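Local coordinates for beta-1,3-1,4-glucanase (Caldicellulosiruptor sp. F32, PDB 5H4R), which probably hydrolyses mixed-linkage beta-1,3-1,4-glucans such as lichenan, as a family 5 glycoside hydrolase with a TIM-barrel fold, at residues Val79-Gln84 with Leu119-Gln124; Thr96-Val101 with Ile182-Asn187; Tyr177-Ile182 with Lys264-Ile269. The protein carries 1 engineered substitution. All blocks are in the same frame, centred on the assembly; numbering follows the deposited sequence.

Contact 1: Val79-Gln84 with Leu119-Gln124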
loop_
_atom_site.group_PDB
_atom_site.type_symbol
_atom_site.label_atom_id
_atom_site.label_comp_id
_atom_site.label_asym_id
_atom_site.label_seq_id
_atom_site.Cartn_x
_atom_site.Cartn_y
_atom_site.Cartn_z
ATOM N N VAL A 79 9.192 17.968 -2.972
ATOM C CA VAL A 79 9.356 18.547 -1.635
ATOM C C VAL A 79 10.022 17.513 -0.743
ATOM O O VAL A 79 9.549 16.386 -0.648
ATOM C CB VAL A 79 8.001 18.968 -1.016
ATOM C CG1 VAL A 79 8.197 19.594 0.368
ATOM C CG2 VAL A 79 7.237 19.930 -1.919
ATOM N N LYS A 80 11.133 17.884 -0.100
ATOM C CA LYS A 80 11.816 16.939 0.769
ATOM C C LYS A 80 11.014 16.723 2.044
ATOM O O LYS A 80 10.484 17.669 2.628
ATOM C CB LYS A 80 13.221 17.443 1.097
ATOM C CG LYS A 80 14.077 16.432 1.885
ATOM C CD LYS A 80 15.498 16.894 2.063
ATOM C CE LYS A 80 16.312 15.882 2.873
ATOM N NZ LYS A 80 17.727 16.321 3.012
ATOM N N THR A 81 10.910 15.464 2.449
ATOM C CA THR A 81 10.129 15.100 3.625
ATOM C C THR A 81 10.762 15.655 4.892
ATOM O O THR A 81 11.993 15.661 5.053
ATOM C CB THR A 81 10.004 13.577 3.741
ATOM O OG1 THR A 81 9.629 13.017 2.484
ATOM C CG2 THR A 81 8.948 13.207 4.735
ATOM N N THR A 82 9.914 16.118 5.808
ATOM C CA THR A 82 10.372 16.690 7.066
ATOM C C THR A 82 9.581 16.108 8.222
ATOM O O THR A 82 8.482 15.577 8.037
ATOM C CB THR A 82 10.212 18.199 7.095
ATOM O OG1 THR A 82 8.814 18.498 7.083
ATOM C CG2 THR A 82 10.911 18.857 5.919
ATOM N N LYS A 83 10.137 16.259 9.434
ATOM C CA LYS A 83 9.384 15.850 10.619
ATOM C C LYS A 83 8.105 16.670 10.768
ATOM O O LYS A 83 7.051 16.129 11.129
ATOM C CB LYS A 83 10.235 15.941 11.889
ATOM C CG LYS A 83 9.535 15.155 13.022
ATOM C CD LYS A 83 10.251 15.181 14.338
ATOM C CE LYS A 83 9.401 14.466 15.380
ATOM N NZ LYS A 83 8.162 15.219 15.736
ATOM N N GLN A 84 8.157 17.970 10.453
ATOM C CA GLN A 84 6.946 18.781 10.550
ATOM C C GLN A 84 5.852 18.232 9.640
ATOM O O GLN A 84 4.669 18.248 9.990
ATOM C CB GLN A 84 7.262 20.244 10.207
ATOM C CG GLN A 84 6.114 21.195 10.464
ATOM C CD GLN A 84 6.447 22.650 10.122
ATOM O OE1 GLN A 84 7.535 22.960 9.636
ATOM N NE2 GLN A 84 5.501 23.546 10.383
ATOM N N LEU A 119 19.516 4.163 2.295
ATOM C CA LEU A 119 18.882 3.486 3.419
ATOM C C LEU A 119 18.886 4.364 4.669
ATOM O O LEU A 119 17.894 4.402 5.414
ATOM C CB LEU A 119 19.590 2.155 3.678
ATOM C CG LEU A 119 18.985 1.251 4.765
ATOM C CD1 LEU A 119 17.515 0.951 4.513
ATOM C CD2 LEU A 119 19.774 -0.022 4.793
ATOM N N ASP A 120 19.967 5.118 4.884
ATOM C CA ASP A 120 20.024 6.081 5.981
ATOM C C ASP A 120 18.902 7.118 5.880
ATOM O O ASP A 120 18.278 7.472 6.886
ATOM C CB ASP A 120 21.367 6.818 5.994
ATOM C CG ASP A 120 22.558 5.956 6.415
ATOM O OD1 ASP A 120 22.407 4.797 6.853
ATOM O OD2 ASP A 120 23.691 6.492 6.339
ATOM N N ARG A 121 18.654 7.638 4.674
ATOM C CA ARG A 121 17.604 8.647 4.511
ATOM C C ARG A 121 16.215 8.055 4.746
ATOM O O ARG A 121 15.380 8.675 5.417
ATOM C CB ARG A 121 17.715 9.294 3.128
ATOM C CG ARG A 121 16.599 10.309 2.832
ATOM C CD ARG A 121 16.541 11.487 3.822
ATOM N NE ARG A 121 15.354 12.289 3.543
ATOM C CZ ARG A 121 14.709 13.036 4.434
ATOM N NH1 ARG A 121 15.163 13.164 5.681
ATOM N NH2 ARG A 121 13.614 13.683 4.066
ATOM N N VAL A 122 15.943 6.863 4.203
ATOM C CA VAL A 122 14.679 6.179 4.468
ATOM C C VAL A 122 14.482 6.018 5.966
ATOM O O VAL A 122 13.392 6.251 6.499
ATOM C CB VAL A 122 14.649 4.819 3.745
ATOM C CG1 VAL A 122 13.442 4.013 4.185
ATOM C CG2 VAL A 122 14.609 5.035 2.220
ATOM N N GLN A 123 15.540 5.624 6.672
ATOM C CA GLN A 123 15.431 5.414 8.118
ATOM C C GLN A 123 15.123 6.713 8.852
ATOM O O GLN A 123 14.386 6.721 9.849
ATOM C CB GLN A 123 16.720 4.786 8.641
ATOM C CG GLN A 123 16.677 4.476 10.124
ATOM C CD GLN A 123 17.918 3.780 10.644
ATOM O OE1 GLN A 123 19.028 3.928 10.100
ATOM N NE2 GLN A 123 17.749 3.024 11.731
ATOM N N GLN A 124 15.691 7.822 8.385
ATOM C CA GLN A 124 15.385 9.114 8.986
ATOM C C GLN A 124 13.892 9.401 8.924
ATOM O O GLN A 124 13.307 9.897 9.890
ATOM C CB GLN A 124 16.173 10.191 8.265
ATOM C CG GLN A 124 16.118 11.540 8.870
ATOM C CD GLN A 124 17.227 12.405 8.309
ATOM O OE1 GLN A 124 17.584 12.301 7.116
ATOM N NE2 GLN A 124 17.809 13.235 9.169
HETATM O O HOH W 1 18.971 14.085 4.763
#
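Arg121 reaches from helix 116-131 to the backbone of Thr81, in the loop that leads into helix 83-91; the contact ties together two successive helices on the outside of the TIM barrel. Arg121 NH2 gives a hydrogen bond of 2.7 Å to Thr81 O, close to the guanidinium plane, though the donor stands 28° off the plane of the carbonyl. Lys80 comes over one face of the same guanidinium: its extended chain crosses there and brings CE to 3.6 Å from Arg121 CZ, so methylene, not the ammonium, rests on the arginine. Thr81 CB adds a van der Waals touch at NH2.

The next shell fixes the guanidinium. Arg121 NH1 donates to Gln124 OE1 one helical turn on, at 2.9 Å, coming from above the amide plane, and also bonds Tyr128 OH, while NE forms a salt bridge with Glu73. The other carboxylate oxygen of Glu73 takes the hydrogen bond of Thr81 OG1, so a single acid serves both sides of the contact. A leucine in place of this arginine would probably leave Thr81 O and Glu73 OE1 without their donor and open a gap beneath Lys80. Thr82, the N-cap of helix 83-91, accepts from Met85 N. At the solvent side a water bridges the two segments, accepting from Lys80 NZ at 3.1 Å and donating to Gln124 OE1 at 3.3 Å.

Contact 2: Thr96-Val101 with Ile182-Asn187. With BGC (beta-D-glucopyranose), chain B.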
loop_
_atom_site.group_PDB
_atom_site.type_symbol
_atom_site.label_atom_id
_atom_site.label_comp_id
_atom_site.label_asym_id
_atom_site.label_seq_id
_atom_site.Cartn_x
_atom_site.Cartn_y
_atom_site.Cartn_z
ATOM N N THR A 96 -1.281 5.733 10.695
ATOM C CA THR A 96 -0.397 4.880 9.915
ATOM C C THR A 96 0.182 5.711 8.787
ATOM O O THR A 96 -0.535 6.495 8.166
ATOM C CB THR A 96 -1.148 3.660 9.338
ATOM O OG1 THR A 96 -1.606 2.830 10.405
ATOM C CG2 THR A 96 -0.241 2.823 8.473
ATOM N N ILE A 97 1.478 5.553 8.536
ATOM C CA ILE A 97 2.129 6.113 7.356
ATOM C C ILE A 97 2.708 4.956 6.564
ATOM O O ILE A 97 3.440 4.125 7.113
ATOM C CB ILE A 97 3.236 7.123 7.710
ATOM C CG1 ILE A 97 3.883 7.646 6.424
ATOM C CG2 ILE A 97 4.259 6.497 8.603
ATOM C CD1 ILE A 97 4.558 8.951 6.601
ATOM N N ARG A 98 2.361 4.884 5.287
ATOM C CA ARG A 98 2.990 3.940 4.392
ATOM C C ARG A 98 4.067 4.682 3.612
ATOM O O ARG A 98 3.804 5.749 3.037
ATOM C CB ARG A 98 1.974 3.286 3.456
ATOM C CG ARG A 98 2.588 2.265 2.500
ATOM C CD ARG A 98 1.503 1.298 2.010
ATOM N NE ARG A 98 1.888 0.313 0.994
ATOM C CZ ARG A 98 1.844 0.533 -0.322
ATOM N NH1 ARG A 98 1.570 1.739 -0.799
ATOM N NH2 ARG A 98 2.117 -0.457 -1.174
ATOM N N ILE A 99 5.284 4.136 3.656
ATOM C CA ILE A 99 6.454 4.712 3.012
ATOM C C ILE A 99 6.896 3.754 1.917
ATOM O O ILE A 99 7.721 2.856 2.157
ATOM C CB ILE A 99 7.574 4.969 4.028
ATOM C CG1 ILE A 99 7.093 5.913 5.127
ATOM C CG2 ILE A 99 8.795 5.583 3.301
ATOM C CD1 ILE A 99 8.084 6.001 6.336
ATOM N N PRO A 100 6.326 3.867 0.722
ATOM C CA PRO A 100 6.758 2.995 -0.377
ATOM C C PRO A 100 8.161 3.365 -0.813
ATOM O O PRO A 100 8.513 4.548 -0.903
ATOM C CB PRO A 100 5.724 3.275 -1.471
ATOM C CG PRO A 100 5.248 4.676 -1.192
ATOM C CD PRO A 100 5.268 4.804 0.312
ATOM N N VAL A 101 8.977 2.345 -1.085
ATOM C CA VAL A 101 10.370 2.574 -1.459
ATOM C C VAL A 101 10.691 1.769 -2.711
ATOM O O VAL A 101 10.535 0.543 -2.723
ATOM C CB VAL A 101 11.352 2.194 -0.342
ATOM C CG1 VAL A 101 12.768 2.519 -0.795
ATOM C CG2 VAL A 101 11.005 2.942 0.941
ATOM N N ILE A 182 5.920 -2.259 10.187
ATOM C CA ILE A 182 5.373 -3.367 9.408
ATOM C C ILE A 182 6.160 -3.451 8.105
ATOM O O ILE A 182 6.411 -2.423 7.466
ATOM C CB ILE A 182 3.876 -3.125 9.123
ATOM C CG1 ILE A 182 3.112 -2.987 10.443
ATOM C CG2 ILE A 182 3.279 -4.224 8.233
ATOM C CD1 ILE A 182 1.807 -2.224 10.293
ATOM N N PHE A 183 6.549 -4.671 7.698
ATOM C CA PHE A 183 7.208 -4.878 6.410
ATOM C C PHE A 183 6.195 -5.444 5.426
ATOM O O PHE A 183 5.503 -6.422 5.741
ATOM C CB PHE A 183 8.378 -5.864 6.491
ATOM C CG PHE A 183 9.484 -5.473 7.443
ATOM C CD1 PHE A 183 9.686 -4.161 7.830
ATOM C CD2 PHE A 183 10.330 -6.448 7.939
ATOM C CE1 PHE A 183 10.732 -3.833 8.691
ATOM C CE2 PHE A 183 11.376 -6.118 8.780
ATOM C CZ PHE A 183 11.570 -4.812 9.160
ATOM N N GLU A 184 6.189 -4.895 4.222
ATOM C CA GLU A 184 5.319 -5.329 3.127
ATOM C C GLU A 184 6.189 -5.872 2.000
ATOM O O GLU A 184 6.992 -5.125 1.440
ATOM C CB GLU A 184 4.467 -4.143 2.636
ATOM C CG GLU A 184 3.628 -4.430 1.395
ATOM C CD GLU A 184 3.030 -3.164 0.798
ATOM O OE1 GLU A 184 2.329 -2.439 1.539
ATOM O OE2 GLU A 184 3.309 -2.850 -0.397
ATOM N N ALA A 185 5.996 -7.148 1.641
ATOM C CA ALA A 185 6.952 -7.873 0.809
ATOM C C ALA A 185 7.304 -7.113 -0.454
ATOM O O ALA A 185 8.476 -6.993 -0.836
ATOM C CB ALA A 185 6.363 -9.231 0.444
ATOM N N VAL A 186 6.269 -6.663 -1.155
ATOM C CA VAL A 186 6.397 -6.074 -2.477
ATOM C C VAL A 186 5.049 -5.423 -2.728
ATOM O O VAL A 186 4.043 -5.815 -2.120
ATOM C CB VAL A 186 6.737 -7.160 -3.535
ATOM C CG1 VAL A 186 5.677 -8.227 -3.620
ATOM C CG2 VAL A 186 6.978 -6.534 -4.902
ATOM N N ASN A 187 5.029 -4.438 -3.618
ATOM C CA ASN A 187 3.855 -3.608 -3.850
ATOM C C ASN A 187 2.822 -4.292 -4.740
ATOM O O ASN A 187 1.805 -4.788 -4.245
ATOM C CB ASN A 187 4.335 -2.273 -4.437
ATOM C CG ASN A 187 3.231 -1.358 -4.781
ATOM O OD1 ASN A 187 2.349 -1.113 -3.965
ATOM N ND2 ASN A 187 3.268 -0.802 -5.994
HETATM C C2 BGC B . 0.837 2.087 -7.321
HETATM C C3 BGC B . 1.198 3.538 -7.055
HETATM C C4 BGC B . 0.424 4.381 -8.051
HETATM C C5 BGC B . -1.027 4.323 -7.578
HETATM C C6 BGC B . -1.965 5.125 -8.487
HETATM C C1 BGC B . -0.622 1.879 -7.763
HETATM O O2 BGC B . 1.168 1.285 -6.168
HETATM O O3 BGC B . 2.604 3.665 -7.242
HETATM O O4 BGC B . 0.906 5.719 -7.974
HETATM O O5 BGC B . -1.496 2.977 -7.489
HETATM O O6 BGC B . -1.828 4.795 -9.873
#
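Charge pairing dominates where Arg98 meets Glu184. The arginine presents the side of its guanidinium that carries NE and NH2, one nitrogen to each carboxylate oxygen: NE to OE1 of Glu184 at 2.8 Å, and NH2 to its OE2, also at 2.8 Å. Both oxygens are met on their syn sides, and the two flat groups lie nearly coplanar, 24° apart, which lets both bonds run fairly straight. Arg98 keeps CG anti to its own nitrogen (chi1 -179°) and runs extended as far as NE, which stretches the chain across the barrel interior and sets NE and NH2 side by side against the two carboxylate oxygens. A second charge partner lies beyond the pair: Arg98 NH1 makes a salt bridge with Glu326 of the ligand pocket.

Arg98 belongs to strand 96-99 and Glu184 to strand 181-184, the second and fourth strands of the eight-stranded TIM barrel. Strand 135-139 lies between them in the sheet, so the side chains meet inside the barrel without any backbone pairing, and its Asn139 ND2 adds a bond to Glu184 OE2.

The remaining polar contacts belong to Asn187, just past the end of strand 181-184. Its OD1 lies 2.9 Å from Arg98 NH2; that bond is less sure because the position of OD1 is doubtful. The other arm of the amide faces the sugar: Asn187 ND2 donates to O2 of the bound beta-D-glucopyranose at 3.0 Å, with an N-H...O angle of 161°. His141, Glu326 and Glu370 also hydrogen-bond this glucose.

Contact 3: Tyr177-Ile182 with Lys264-Ile269; sequences YNDHLI and KNRIII
A long, water-assisted salt bridge at the surface joins Asp179 to Arg266, across the loops that enter the fourth and sixth strands of the TIM barrel. Strand 237-240 runs between strands 181-184 and 267-272, so the charged groups meet before the start of these strands, beside the connection that leads into the fifth. The direct link is weak: Arg266 NH1 stands 3.4 Å from Asp179 OD2, and the N-H...O angle is only 136°. Asp179 OD2 sits at the guanidinium edge, near its plane, but the carboxylate is turned almost perpendicular, 86° apart, so one oxygen alone faces the arginine. A water closes the ring, donating to Asp179 OD2 at 3.0 Å and accepting from Arg266 NH2 at 2.9 Å.

Each partner is also held from elsewhere. Asp179 OD1 takes a hydrogen bond from Asn231 ND2, and Arg266 NH1 donates to Ser234 O, both in the connection that leads to strand 237-240. Asp179 itself sits in a type I turn from Asn178 to Leu181, closed by Leu181 N to Asn178 O at 3.1 Å. Asn178 adds an Asx turn, its OD1 accepting from His180 N at 2.8 Å. Arg266 bends at chi2 (-71°), which brings its head round to the acid. Deeper in, Ile182 and Ile268 point toward each other, but the closest approach, Ile182 CG2 to Ile268 CD1, is 4.8 Å, and both pack on Met238 of the strand between.

With one oxygen, one weak bond and a shared water, the attraction probably owes more to opposite charge than to directed bonding, and each ion leans on its neutral partner, Asn231 or Ser234.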
loop_
_atom_site.group_PDB
_atom_site.type_symbol
_atom_site.label_atom_id
_atom_site.label_comp_id
_atom_site.label_asym_id
_atom_site.label_seq_id
_atom_site.Cartn_x
_atom_site.Cartn_y
_atom_site.Cartn_z
ATOM N N TYR A 177 13.305 -2.125 15.832
ATOM C CA TYR A 177 12.116 -1.290 15.846
ATOM C C TYR A 177 10.937 -2.118 16.350
ATOM O O TYR A 177 10.819 -3.298 16.019
ATOM C CB TYR A 177 11.832 -0.730 14.441
ATOM C CG TYR A 177 12.727 0.429 14.063
ATOM C CD1 TYR A 177 14.101 0.268 13.981
ATOM C CD2 TYR A 177 12.196 1.681 13.770
ATOM C CE1 TYR A 177 14.927 1.326 13.667
ATOM C CE2 TYR A 177 13.013 2.753 13.442
ATOM C CZ TYR A 177 14.384 2.559 13.382
ATOM O OH TYR A 177 15.234 3.580 13.061
ATOM N N ASN A 178 10.062 -1.488 17.146
ATOM C CA ASN A 178 8.926 -2.183 17.744
ATOM C C ASN A 178 7.903 -2.550 16.671
ATOM O O ASN A 178 8.100 -2.299 15.475
ATOM C CB ASN A 178 8.325 -1.353 18.893
ATOM C CG ASN A 178 7.586 -0.094 18.448
ATOM O OD1 ASN A 178 7.042 0.001 17.337
ATOM N ND2 ASN A 178 7.526 0.891 19.362
ATOM N N ASP A 179 6.812 -3.217 17.107
ATOM C CA ASP A 179 5.806 -3.769 16.191
ATOM C C ASP A 179 4.958 -2.699 15.520
ATOM O O ASP A 179 4.087 -3.054 14.709
ATOM C CB ASP A 179 4.833 -4.723 16.907
ATOM C CG ASP A 179 5.446 -6.059 17.306
ATOM O OD1 ASP A 179 6.556 -6.412 16.866
ATOM O OD2 ASP A 179 4.763 -6.775 18.073
ATOM N N HIS A 180 5.136 -1.412 15.823
ATOM C CA HIS A 180 4.474 -0.421 14.982
ATOM C C HIS A 180 5.048 -0.386 13.563
ATOM O O HIS A 180 4.373 0.096 12.648
ATOM C CB HIS A 180 4.552 0.953 15.622
ATOM C CG HIS A 180 3.495 1.201 16.639
ATOM N ND1 HIS A 180 3.403 0.470 17.808
ATOM C CD2 HIS A 180 2.478 2.092 16.668
ATOM C CE1 HIS A 180 2.374 0.907 18.514
ATOM N NE2 HIS A 180 1.794 1.889 17.844
ATOM N N LEU A 181 6.264 -0.898 13.353
ATOM C CA LEU A 181 6.855 -1.011 12.026
ATOM C C LEU A 181 6.483 -2.350 11.388
ATOM O O LEU A 181 6.706 -3.418 11.976
ATOM C CB LEU A 181 8.375 -0.871 12.096
ATOM C CG LEU A 181 9.104 -0.981 10.766
ATOM C CD1 LEU A 181 8.689 0.120 9.823
ATOM C CD2 LEU A 181 10.616 -0.962 10.987
ATOM N N ILE A 182 5.920 -2.259 10.187
ATOM C CA ILE A 182 5.373 -3.367 9.408
ATOM C C ILE A 182 6.160 -3.451 8.105
ATOM O O ILE A 182 6.411 -2.423 7.466
ATOM C CB ILE A 182 3.876 -3.125 9.123
ATOM C CG1 ILE A 182 3.112 -2.987 10.443
ATOM C CG2 ILE A 182 3.279 -4.224 8.233
ATOM C CD1 ILE A 182 1.807 -2.224 10.293
ATOM N N LYS A 264 1.317 -16.455 16.714
ATOM C CA LYS A 264 0.456 -16.845 15.616
ATOM C C LYS A 264 -0.114 -15.626 14.896
ATOM O O LYS A 264 -0.222 -14.528 15.444
ATOM C CB LYS A 264 -0.707 -17.699 16.122
ATOM C CG LYS A 264 -0.312 -18.918 16.938
ATOM C CD LYS A 264 -1.564 -19.714 17.319
ATOM C CE LYS A 264 -1.249 -20.945 18.162
ATOM N NZ LYS A 264 -1.342 -20.696 19.636
ATOM N N ASN A 265 -0.455 -15.836 13.632
ATOM C CA ASN A 265 -1.331 -14.929 12.891
ATOM C C ASN A 265 -0.692 -13.545 12.729
ATOM O O ASN A 265 -1.282 -12.525 13.062
ATOM C CB ASN A 265 -2.691 -14.841 13.586
ATOM C CG ASN A 265 -3.787 -14.339 12.680
ATOM O OD1 ASN A 265 -3.748 -14.521 11.464
ATOM N ND2 ASN A 265 -4.796 -13.719 13.270
ATOM N N ARG A 266 0.532 -13.520 12.204
ATOM C CA ARG A 266 1.298 -12.290 12.055
ATOM C C ARG A 266 1.465 -11.907 10.590
ATOM O O ARG A 266 2.249 -11.011 10.288
ATOM C CB ARG A 266 2.673 -12.425 12.749
ATOM C CG ARG A 266 2.609 -12.522 14.281
ATOM C CD ARG A 266 2.203 -11.184 14.894
ATOM N NE ARG A 266 1.902 -11.195 16.327
ATOM C CZ ARG A 266 2.538 -10.497 17.260
ATOM N NH1 ARG A 266 3.577 -9.717 16.977
ATOM N NH2 ARG A 266 2.122 -10.582 18.505
ATOM N N ILE A 267 0.739 -12.562 9.677
ATOM C CA ILE A 267 0.773 -12.239 8.252
ATOM C C ILE A 267 -0.522 -11.521 7.901
ATOM O O ILE A 267 -1.617 -12.039 8.158
ATOM C CB ILE A 267 0.952 -13.492 7.372
ATOM C CG1 ILE A 267 2.200 -14.300 7.767
ATOM C CG2 ILE A 267 0.992 -13.088 5.903
ATOM C CD1 ILE A 267 3.461 -13.561 7.686
ATOM N N ILE A 268 -0.387 -10.334 7.311
ATOM C CA ILE A 268 -1.506 -9.479 6.922
ATOM C C ILE A 268 -1.640 -9.546 5.409
ATOM O O ILE A 268 -0.640 -9.437 4.694
ATOM C CB ILE A 268 -1.278 -8.022 7.367
ATOM C CG1 ILE A 268 -1.160 -7.927 8.901
ATOM C CG2 ILE A 268 -2.379 -7.126 6.846
ATOM C CD1 ILE A 268 -0.782 -6.561 9.393
ATOM N N ILE A 269 -2.862 -9.719 4.926
ATOM C CA ILE A 269 -3.115 -9.704 3.485
ATOM C C ILE A 269 -3.150 -8.257 3.016
ATOM O O ILE A 269 -3.860 -7.434 3.598
ATOM C CB ILE A 269 -4.439 -10.399 3.153
ATOM C CG1 ILE A 269 -4.493 -11.822 3.689
ATOM C CG2 ILE A 269 -4.692 -10.399 1.628
ATOM C CD1 ILE A 269 -3.393 -12.704 3.240
HETATM O O HOH W 2 3.920 -8.834 20.047
#

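Contact 2 is the core of the three, all its touching residues buried within the barrel; contact 1 is also largely buried but lies among the outer helices, and contact 3 is at the surface. Contacts 2 and 3 share strand 181-184 and Ile182, using its two ends: the sugar-binding end in contact 2 and the entering turn in contact 3. Contacts 1 and 2 meet through packing of Val122 against Val101, and contact 1 probably reaches contact 3 through Gln123 and the Tyr177 hydroxyl. An arginine is central to each: it grips a carboxylate in contact 2, a backbone carbonyl in contact 1, and pairs weakly with an aspartate in contact 3.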